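Local coordinates for uncharacterized protein (Bacteroides fragilis, PDB 3NNG) that is of unknown function but contains a calcium-binding F5/8 type C domain, a beta-sandwich module that in many relatives binds carbohydrate or membrane surfaces, at residues S87-R99 against V107-K119. The protein carries 1 engineered substitution. Residues are numbered along the deposited sequence; the frame is centred on the assembly and turned at random.
Sequences SGYNLRSAEIKVR and VTYPRVLTFRNFK
Bends at chi2 (-52°) and chi3 (121°) fold the Arg92 side chain back across the hairpin to Phe115 and Asn117, although its CB starts away from them. NE donates a nearly straight bond of 2.8 Å to Phe115 O, which lies in the guanidinium plane; NH2 reaches Asn117 OD1, also at 2.8 Å but more bent. Arginine suits this place because one flat group can serve two acceptors along its edge. The backbone of Arg92 adds a further bond, its O taking the N-H of Phe115, while Arg92 and Ser93 form a classic beta bulge opposite Thr144 of strand 124-144.

Beyond the bulge, strands 93-100 and 107-114 pair antiparallel. Ala94 and Leu113 exchange two backbone bonds, as do Val98 and Val107, but between these pairs the register slips by two residues. Ile96 O still takes the N-H of Tyr109, and one water bridges the shift, accepting from Ile96 N at 2.7 Å and donating to the carbonyl oxygens of Tyr109 and Arg111.

Leu91, Ile96 and Phe115 are buried. Beta-branched Ile96 fills its place between Phe77 of strand 71-79 and Leu113, its CG1 meeting Leu113 CD2 at 3.8 Å with the side chains crossing at about a right angle. The broad Phe115 ring spans from Leu91, whose CD1 lies 3.6 Å from Phe115 CE2, to Phe77 and Val79. Phe118 turns its ring edge to Leu91 O while CD2 meets Asn90 CB at 3.6 Å. On the outer side, Lys97 lies alongside Thr108, pointing the same way, its aliphatic carbons against the threonine.

Thus an edge hairpin of the F5/8 type C sandwich closes over the core with branched and aromatic side chains, while arginine and water supply the hydrogen bonds that regular strand pairing cannot.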
ATOM      1  N   SER A  87     -11.800   1.376  13.455  1.00 18.05           N
ATOM      2  CA  SER A  87     -11.449   2.303  12.383  1.00 20.01           C
ATOM      3  C   SER A  87     -10.397   3.318  12.805  1.00 19.18           C
ATOM      4  O   SER A  87      -9.781   3.970  11.966  1.00 23.59           O
ATOM      5  CB  SER A  87     -12.703   3.046  11.925  1.00 19.52           C
ATOM      6  OG  SER A  87     -13.097   3.968  12.926  1.00 20.81           O
ATOM      7  N   GLY A  88     -10.210   3.467  14.108  1.00 24.27           N
ATOM      8  CA  GLY A  88      -9.144   4.304  14.622  1.00 21.06           C
ATOM      9  C   GLY A  88      -7.761   3.809  14.229  1.00 20.93           C
ATOM     10  O   GLY A  88      -6.777   4.522  14.412  1.00 24.04           O
ATOM     11  N   TYR A  89      -7.678   2.595  13.685  1.00 18.35           N
ATOM     12  CA  TYR A  89      -6.397   2.072  13.175  1.00 19.07           C
ATOM     13  C   TYR A  89      -6.253   2.095  11.654  1.00 16.24           C
ATOM     14  O   TYR A  89      -5.240   1.657  11.119  1.00 18.81           O
ATOM     15  CB  TYR A  89      -6.121   0.671  13.721  1.00 17.93           C
ATOM     16  CG  TYR A  89      -6.155   0.654  15.235  1.00 23.16           C
ATOM     17  CD1 TYR A  89      -5.233   1.395  15.968  1.00 20.65           C
ATOM     18  CD2 TYR A  89      -7.120  -0.070  15.931  1.00 21.11           C
ATOM     19  CE1 TYR A  89      -5.255   1.408  17.343  1.00 21.06           C
ATOM     20  CE2 TYR A  89      -7.152  -0.059  17.326  1.00 22.97           C
ATOM     21  CZ  TYR A  89      -6.210   0.682  18.018  1.00 26.19           C
ATOM     22  OH  TYR A  89      -6.200   0.716  19.390  1.00 37.64           O
ATOM     23  N   ASN A  90      -7.263   2.599  10.948  1.00 15.37           N
ATOM     24  CA  ASN A  90      -7.119   2.792   9.509  1.00 16.64           C
ATOM     25  C   ASN A  90      -5.965   3.764   9.232  1.00 15.15           C
ATOM     26  O   ASN A  90      -5.676   4.636  10.049  1.00 17.71           O
ATOM     27  CB  ASN A  90      -8.407   3.338   8.898  1.00 20.50           C
ATOM     28  CG  ASN A  90      -9.550   2.346   8.947  1.00 17.84           C
ATOM     29  OD1 ASN A  90     -10.708   2.728   8.782  1.00 25.53           O
ATOM     30  ND2 ASN A  90      -9.236   1.064   9.163  1.00 11.55           N
ATOM     31  N   LEU A  91      -5.334   3.610   8.072  1.00 18.75           N
ATOM     32  CA  LEU A  91      -4.180   4.415   7.675  1.00 18.83           C
ATOM     33  C   LEU A  91      -4.565   5.885   7.540  1.00 20.21           C
ATOM     34  O   LEU A  91      -5.555   6.212   6.900  1.00 19.78           O
ATOM     35  CB  LEU A  91      -3.659   3.931   6.325  1.00 17.24           C
ATOM     36  CG  LEU A  91      -2.168   3.880   5.979  1.00 25.49           C
ATOM     37  CD1 LEU A  91      -1.995   4.081   4.476  1.00 14.18           C
ATOM     38  CD2 LEU A  91      -1.305   4.847   6.769  1.00 19.66           C
ATOM     39  N   ARG A  92      -3.746   6.762   8.106  1.00 17.21           N
ATOM     40  CA  ARG A  92      -4.006   8.193   8.130  1.00 23.96           C
ATOM     41  C   ARG A  92      -3.024   8.940   7.212  1.00 26.04           C
ATOM     42  O   ARG A  92      -3.420   9.811   6.432  1.00 21.13           O
ATOM     43  CB  ARG A  92      -3.830   8.697   9.559  1.00 24.11           C
ATOM     44  CG  ARG A  92      -4.919   9.562  10.079  1.00 45.06           C
ATOM     45  CD  ARG A  92      -5.229  10.700   9.146  1.00 53.35           C
ATOM     46  NE  ARG A  92      -6.620  10.610   8.736  1.00 63.01           N
ATOM     47  CZ  ARG A  92      -7.643  10.599   9.583  1.00 60.29           C
ATOM     48  NH1 ARG A  92      -7.428  10.691  10.890  1.00 65.89           N
ATOM     49  NH2 ARG A  92      -8.881  10.502   9.120  1.00 54.01           N
ATOM     50  N   SER A  93      -1.740   8.613   7.323  1.00 15.18           N
ATOM     51  CA  SER A  93      -0.728   9.242   6.471  1.00 25.15           C
ATOM     52  C   SER A  93       0.417   8.287   6.126  1.00 26.08           C
ATOM     53  O   SER A  93       0.790   7.427   6.925  1.00 25.80           O
ATOM     54  CB  SER A  93      -0.175  10.511   7.136  1.00 24.31           C
ATOM     55  OG  SER A  93       0.411  10.212   8.394  1.00 27.24           O
ATOM     56  N   ALA A  94       0.980   8.445   4.935  1.00 19.14           N
ATOM     57  CA  ALA A  94       2.037   7.543   4.491  1.00 22.56           C
ATOM     58  C   ALA A  94       2.994   8.258   3.580  1.00 22.56           C
ATOM     59  O   ALA A  94       2.676   9.316   3.030  1.00 18.99           O
ATOM     60  CB  ALA A  94       1.451   6.322   3.755  1.00 10.97           C
ATOM     61  N   GLU A  95       4.157   7.642   3.420  1.00 20.49           N
ATOM     62  CA  GLU A  95       5.165   8.076   2.477  1.00 26.10           C
ATOM     63  C   GLU A  95       5.478   6.902   1.552  1.00 22.97           C
ATOM     64  O   GLU A  95       5.445   5.745   1.974  1.00 25.25           O
ATOM     65  CB  GLU A  95       6.418   8.507   3.225  1.00 31.34           C
ATOM     66  CG  GLU A  95       7.390   9.301   2.394  1.00 53.38           C
ATOM     67  CD  GLU A  95       7.743  10.629   3.037  1.00 66.26           C
ATOM     68  OE1 GLU A  95       7.616  10.739   4.280  1.00 62.06           O
ATOM     69  OE2 GLU A  95       8.146  11.557   2.297  1.00 70.05           O
ATOM     70  N   ILE A  96       5.773   7.208   0.293  1.00 14.58           N
ATOM     71  CA  ILE A  96       6.007   6.192  -0.732  1.00 16.87           C
ATOM     72  C   ILE A  96       7.453   6.215  -1.230  1.00 17.10           C
ATOM     73  O   ILE A  96       8.004   7.281  -1.479  1.00 19.71           O
ATOM     74  CB  ILE A  96       5.085   6.425  -1.960  1.00 34.16           C
ATOM     75  CG1 ILE A  96       3.612   6.222  -1.588  1.00 27.28           C
ATOM     76  CG2 ILE A  96       5.480   5.521  -3.114  1.00 39.97           C
ATOM     77  CD1 ILE A  96       3.306   4.864  -1.007  1.00 17.78           C
ATOM     78  N   LYS A  97       8.053   5.034  -1.387  1.00 16.80           N
ATOM     79  CA  LYS A  97       9.314   4.892  -2.109  1.00 17.28           C
ATOM     80  C   LYS A  97       9.141   3.857  -3.211  1.00 19.01           C
ATOM     81  O   LYS A  97       8.463   2.850  -3.017  1.00 22.63           O
ATOM     82  CB  LYS A  97      10.458   4.462  -1.182  1.00 20.61           C
ATOM     83  CG  LYS A  97      10.754   5.438  -0.049  1.00 27.17           C
ATOM     84  CD  LYS A  97      12.092   5.133   0.614  1.00 31.04           C
ATOM     85  CE  LYS A  97      12.752   6.408   1.136  1.00 42.25           C
ATOM     86  NZ  LYS A  97      11.971   7.122   2.195  1.00 45.50           N
ATOM     87  N   VAL A  98       9.766   4.104  -4.363  1.00 14.09           N
ATOM     88  CA  VAL A  98       9.794   3.124  -5.448  1.00 19.10           C
ATOM     89  C   VAL A  98      11.222   2.889  -5.902  1.00 22.06           C
ATOM     90  O   VAL A  98      12.106   3.712  -5.658  1.00 20.77           O
ATOM     91  CB  VAL A  98       8.966   3.584  -6.662  1.00 11.57           C
ATOM     92  CG1 VAL A  98       7.507   3.794  -6.258  1.00 13.68           C
ATOM     93  CG2 VAL A  98       9.533   4.879  -7.214  1.00 18.51           C
ATOM     94  N   ARG A  99      11.435   1.748  -6.547  1.00 24.30           N
ATOM     95  CA  ARG A  99      12.706   1.426  -7.181  1.00 20.90           C
ATOM     96  C   ARG A  99      12.402   1.096  -8.643  1.00 16.92           C
ATOM     97  O   ARG A  99      11.538   0.270  -8.942  1.00 17.13           O
ATOM     98  CB  ARG A  99      13.367   0.229  -6.485  1.00 13.83           C
ATOM     99  CG  ARG A  99      14.848   0.046  -6.791  1.00 16.23           C
ATOM    100  CD  ARG A  99      15.393  -1.219  -6.132  1.00 15.48           C
ATOM    101  NE  ARG A  99      14.559  -2.385  -6.437  1.00 21.10           N
ATOM    102  CZ  ARG A  99      14.572  -3.047  -7.593  1.00 22.37           C
ATOM    103  NH1 ARG A  99      15.385  -2.669  -8.577  1.00 13.53           N
ATOM    104  NH2 ARG A  99      13.758  -4.089  -7.772  1.00 15.93           N
ATOM    105  N   VAL A 107      13.980   5.708  -4.996  1.00 24.62           N
ATOM    106  CA  VAL A 107      13.568   7.092  -5.110  1.00 25.31           C
ATOM    107  C   VAL A 107      12.360   7.330  -4.205  1.00 27.32           C
ATOM    108  O   VAL A 107      11.409   6.534  -4.184  1.00 24.92           O
ATOM    109  CB  VAL A 107      13.246   7.435  -6.565  1.00 42.75           C
ATOM    110  CG1 VAL A 107      14.483   7.209  -7.443  1.00 44.91           C
ATOM    111  CG2 VAL A 107      12.136   6.570  -7.061  1.00 51.51           C
ATOM    112  N   THR A 108      12.413   8.404  -3.425  1.00 15.34           N
ATOM    113  CA  THR A 108      11.312   8.741  -2.523  1.00 21.45           C
ATOM    114  C   THR A 108      10.371   9.728  -3.203  1.00 22.64           C
ATOM    115  O   THR A 108      10.814  10.694  -3.814  1.00 23.12           O
ATOM    116  CB  THR A 108      11.816   9.383  -1.212  1.00 29.53           C
ATOM    117  OG1 THR A 108      13.004   8.719  -0.775  1.00 31.92           O
ATOM    118  CG2 THR A 108      10.757   9.288  -0.119  1.00 34.34           C
ATOM    119  N   TYR A 109       9.075   9.476  -3.110  1.00 23.84           N
ATOM    120  CA  TYR A 109       8.090  10.428  -3.605  1.00 23.59           C
ATOM    121  C   TYR A 109       7.984  11.518  -2.538  1.00 24.38           C
ATOM    122  O   TYR A 109       7.725  11.221  -1.377  1.00 21.86           O
ATOM    123  CB  TYR A 109       6.750   9.728  -3.830  1.00 22.42           C
ATOM    124  CG  TYR A 109       5.721  10.573  -4.530  1.00 22.30           C
ATOM    125  CD1 TYR A 109       5.894  10.969  -5.853  1.00 25.51           C
ATOM    126  CD2 TYR A 109       4.570  10.970  -3.877  1.00 24.44           C
ATOM    127  CE1 TYR A 109       4.936  11.742  -6.497  1.00 27.20           C
ATOM    128  CE2 TYR A 109       3.618  11.740  -4.503  1.00 29.45           C
ATOM    129  CZ  TYR A 109       3.799  12.127  -5.807  1.00 31.82           C
ATOM    130  OH  TYR A 109       2.827  12.895  -6.415  1.00 32.29           O
ATOM    131  N   PRO A 110       8.212  12.781  -2.919  1.00 27.89           N
ATOM    132  CA  PRO A 110       8.478  13.848  -1.945  1.00 33.21           C
ATOM    133  C   PRO A 110       7.248  14.439  -1.258  1.00 34.19           C
ATOM    134  O   PRO A 110       7.371  15.507  -0.660  1.00 41.41           O
ATOM    135  CB  PRO A 110       9.145  14.927  -2.800  1.00 34.76           C
ATOM    136  CG  PRO A 110       8.521  14.761  -4.128  1.00 37.22           C
ATOM    137  CD  PRO A 110       8.217  13.290  -4.301  1.00 35.92           C
ATOM    138  N   ARG A 111       6.097  13.777  -1.338  1.00 33.51           N
ATOM    139  CA  ARG A 111       4.879  14.282  -0.697  1.00 33.39           C
ATOM    140  C   ARG A 111       4.314  13.259   0.284  1.00 29.62           C
ATOM    141  O   ARG A 111       4.128  12.091  -0.069  1.00 30.73           O
ATOM    142  CB  ARG A 111       3.796  14.580  -1.751  1.00 36.28           C
ATOM    143  CG  ARG A 111       4.159  15.601  -2.829  1.00 42.30           C
ATOM    144  CD  ARG A 111       4.576  16.922  -2.211  1.00 54.69           C
ATOM    145  NE  ARG A 111       4.044  18.081  -2.928  1.00 63.38           N
ATOM    146  CZ  ARG A 111       2.916  18.710  -2.602  1.00 64.42           C
ATOM    147  NH1 ARG A 111       2.188  18.284  -1.573  1.00 70.34           N
ATOM    148  NH2 ARG A 111       2.516  19.763  -3.302  1.00 57.42           N
ATOM    149  N   VAL A 112       4.011  13.688   1.505  1.00 26.17           N
ATOM    150  CA  VAL A 112       3.235  12.848   2.410  1.00 26.04           C
ATOM    151  C   VAL A 112       1.820  12.670   1.845  1.00 24.14           C
ATOM    152  O   VAL A 112       1.165  13.642   1.504  1.00 23.16           O
ATOM    153  CB  VAL A 112       3.134  13.470   3.816  1.00 30.49           C
ATOM    154  CG1 VAL A 112       2.128  12.708   4.666  1.00 24.46           C
ATOM    155  CG2 VAL A 112       4.504  13.511   4.496  1.00 30.65           C
ATOM    156  N   LEU A 113       1.352  11.431   1.724  1.00 22.05           N
ATOM    157  CA  LEU A 113      -0.033  11.194   1.335  1.00 21.89           C
ATOM    158  C   LEU A 113      -0.886  11.092   2.600  1.00 31.61           C
ATOM    159  O   LEU A 113      -0.502  10.404   3.555  1.00 25.36           O
ATOM    160  CB  LEU A 113      -0.176   9.921   0.495  1.00 23.11           C
ATOM    161  CG  LEU A 113       0.536   9.826  -0.869  1.00 20.91           C
ATOM    162  CD1 LEU A 113       0.348  11.097  -1.681  1.00 23.85           C
ATOM    163  CD2 LEU A 113       1.993   9.553  -0.687  1.00 18.97           C
ATOM    164  N   THR A 114      -2.026  11.789   2.597  1.00 23.27           N
ATOM    165  CA  THR A 114      -2.948  11.827   3.726  1.00 20.75           C
ATOM    166  C   THR A 114      -4.306  11.281   3.308  1.00 21.68           C
ATOM    167  O   THR A 114      -4.766  11.546   2.202  1.00 25.40           O
ATOM    168  CB  THR A 114      -3.145  13.268   4.231  1.00 20.67           C
ATOM    169  OG1 THR A 114      -1.923  13.738   4.806  1.00 22.83           O
ATOM    170  CG2 THR A 114      -4.246  13.325   5.274  1.00 29.63           C
ATOM    171  N   PHE A 115      -4.944  10.523   4.188  1.00 16.97           N
ATOM    172  CA  PHE A 115      -6.231   9.909   3.880  1.00 21.25           C
ATOM    173  C   PHE A 115      -7.289  10.396   4.851  1.00 26.66           C
ATOM    174  O   PHE A 115      -6.986  10.671   6.005  1.00 27.68           O
ATOM    175  CB  PHE A 115      -6.115   8.381   3.944  1.00 18.34           C
ATOM    176  CG  PHE A 115      -5.092   7.831   2.998  1.00 27.00           C
ATOM    177  CD1 PHE A 115      -5.389   7.671   1.649  1.00 19.91           C
ATOM    178  CD2 PHE A 115      -3.816   7.529   3.438  1.00 19.87           C
ATOM    179  CE1 PHE A 115      -4.439   7.203   0.781  1.00 23.87           C
ATOM    180  CE2 PHE A 115      -2.858   7.054   2.556  1.00 19.81           C
ATOM    181  CZ  PHE A 115      -3.171   6.889   1.237  1.00 21.74           C
ATOM    182  N   ARG A 116      -8.527  10.505   4.381  1.00 29.59           N
ATOM    183  CA  ARG A 116      -9.647  10.848   5.257  1.00 27.70           C
ATOM    184  C   ARG A 116     -10.253   9.574   5.833  1.00 23.98           C
ATOM    185  O   ARG A 116      -9.810   8.467   5.530  1.00 26.48           O
ATOM    186  CB  ARG A 116     -10.738  11.599   4.490  1.00 33.10           C
ATOM    187  CG  ARG A 116     -10.248  12.478   3.352  1.00 47.59           C
ATOM    188  CD  ARG A 116     -11.274  13.563   3.030  1.00 58.20           C
ATOM    189  NE  ARG A 116     -11.220  14.024   1.642  1.00 68.10           N
ATOM    190  CZ  ARG A 116     -10.143  14.538   1.049  1.00 71.95           C
ATOM    191  NH1 ARG A 116      -8.999  14.655   1.714  1.00 72.57           N
ATOM    192  NH2 ARG A 116     -10.209  14.929  -0.217  1.00 67.41           N
ATOM    193  N   ASN A 117     -11.282   9.734   6.654  1.00 23.88           N
ATOM    194  CA  ASN A 117     -12.033   8.584   7.134  1.00 22.69           C
ATOM    195  C   ASN A 117     -12.576   7.765   5.971  1.00 27.21           C
ATOM    196  O   ASN A 117     -13.200   8.301   5.049  1.00 25.56           O
ATOM    197  CB  ASN A 117     -13.160   9.023   8.062  1.00 25.03           C
ATOM    198  CG  ASN A 117     -12.636   9.614   9.356  1.00 32.47           C
ATOM    199  OD1 ASN A 117     -11.433   9.576   9.624  1.00 29.99           O
ATOM    200  ND2 ASN A 117     -13.534  10.165  10.163  1.00 37.33           N
ATOM    201  N   PHE A 118     -12.320   6.463   6.012  1.00 16.22           N
ATOM    202  CA  PHE A 118     -12.787   5.574   4.970  1.00 21.85           C
ATOM    203  C   PHE A 118     -14.303   5.387   5.053  1.00 21.92           C
ATOM    204  O   PHE A 118     -14.887   5.480   6.129  1.00 23.55           O
ATOM    205  CB  PHE A 118     -12.058   4.232   5.060  1.00 18.60           C
ATOM    206  CG  PHE A 118     -10.591   4.331   4.741  1.00 17.07           C
ATOM    207  CD1 PHE A 118     -10.144   4.197   3.430  1.00 16.49           C
ATOM    208  CD2 PHE A 118      -9.668   4.601   5.739  1.00 16.72           C
ATOM    209  CE1 PHE A 118      -8.790   4.310   3.128  1.00 18.19           C
ATOM    210  CE2 PHE A 118      -8.322   4.714   5.444  1.00 22.84           C
ATOM    211  CZ  PHE A 118      -7.883   4.576   4.128  1.00 19.89           C
ATOM    212  N   LYS A 119     -14.928   5.140   3.909  1.00 18.29           N
ATOM    213  CA  LYS A 119     -16.349   4.822   3.871  1.00 21.04           C
ATOM    214  C   LYS A 119     -16.572   3.374   3.463  1.00 22.43           C
ATOM    215  O   LYS A 119     -16.280   2.992   2.335  1.00 23.04           O
ATOM    216  CB  LYS A 119     -17.071   5.786   2.938  1.00 27.16           C
ATOM    217  CG  LYS A 119     -17.241   7.171   3.569  1.00 34.64           C
ATOM    218  CD  LYS A 119     -16.685   8.265   2.692  1.00 39.31           C
ATOM    219  CE  LYS A 119     -16.133   9.422   3.526  1.00 39.73           C
ATOM    220  NZ  LYS A 119     -17.051   9.774   4.643  1.00 38.37           N
TER
HETATM  221  O   HOH W   1      -9.736   6.834  10.481  1.00 34.74           O
HETATM  222  O   HOH W   2      -7.754   7.775   7.509  1.00 22.60           O
HETATM  223  O   HOH W   3       5.821   9.833  -0.233  1.00 20.27           O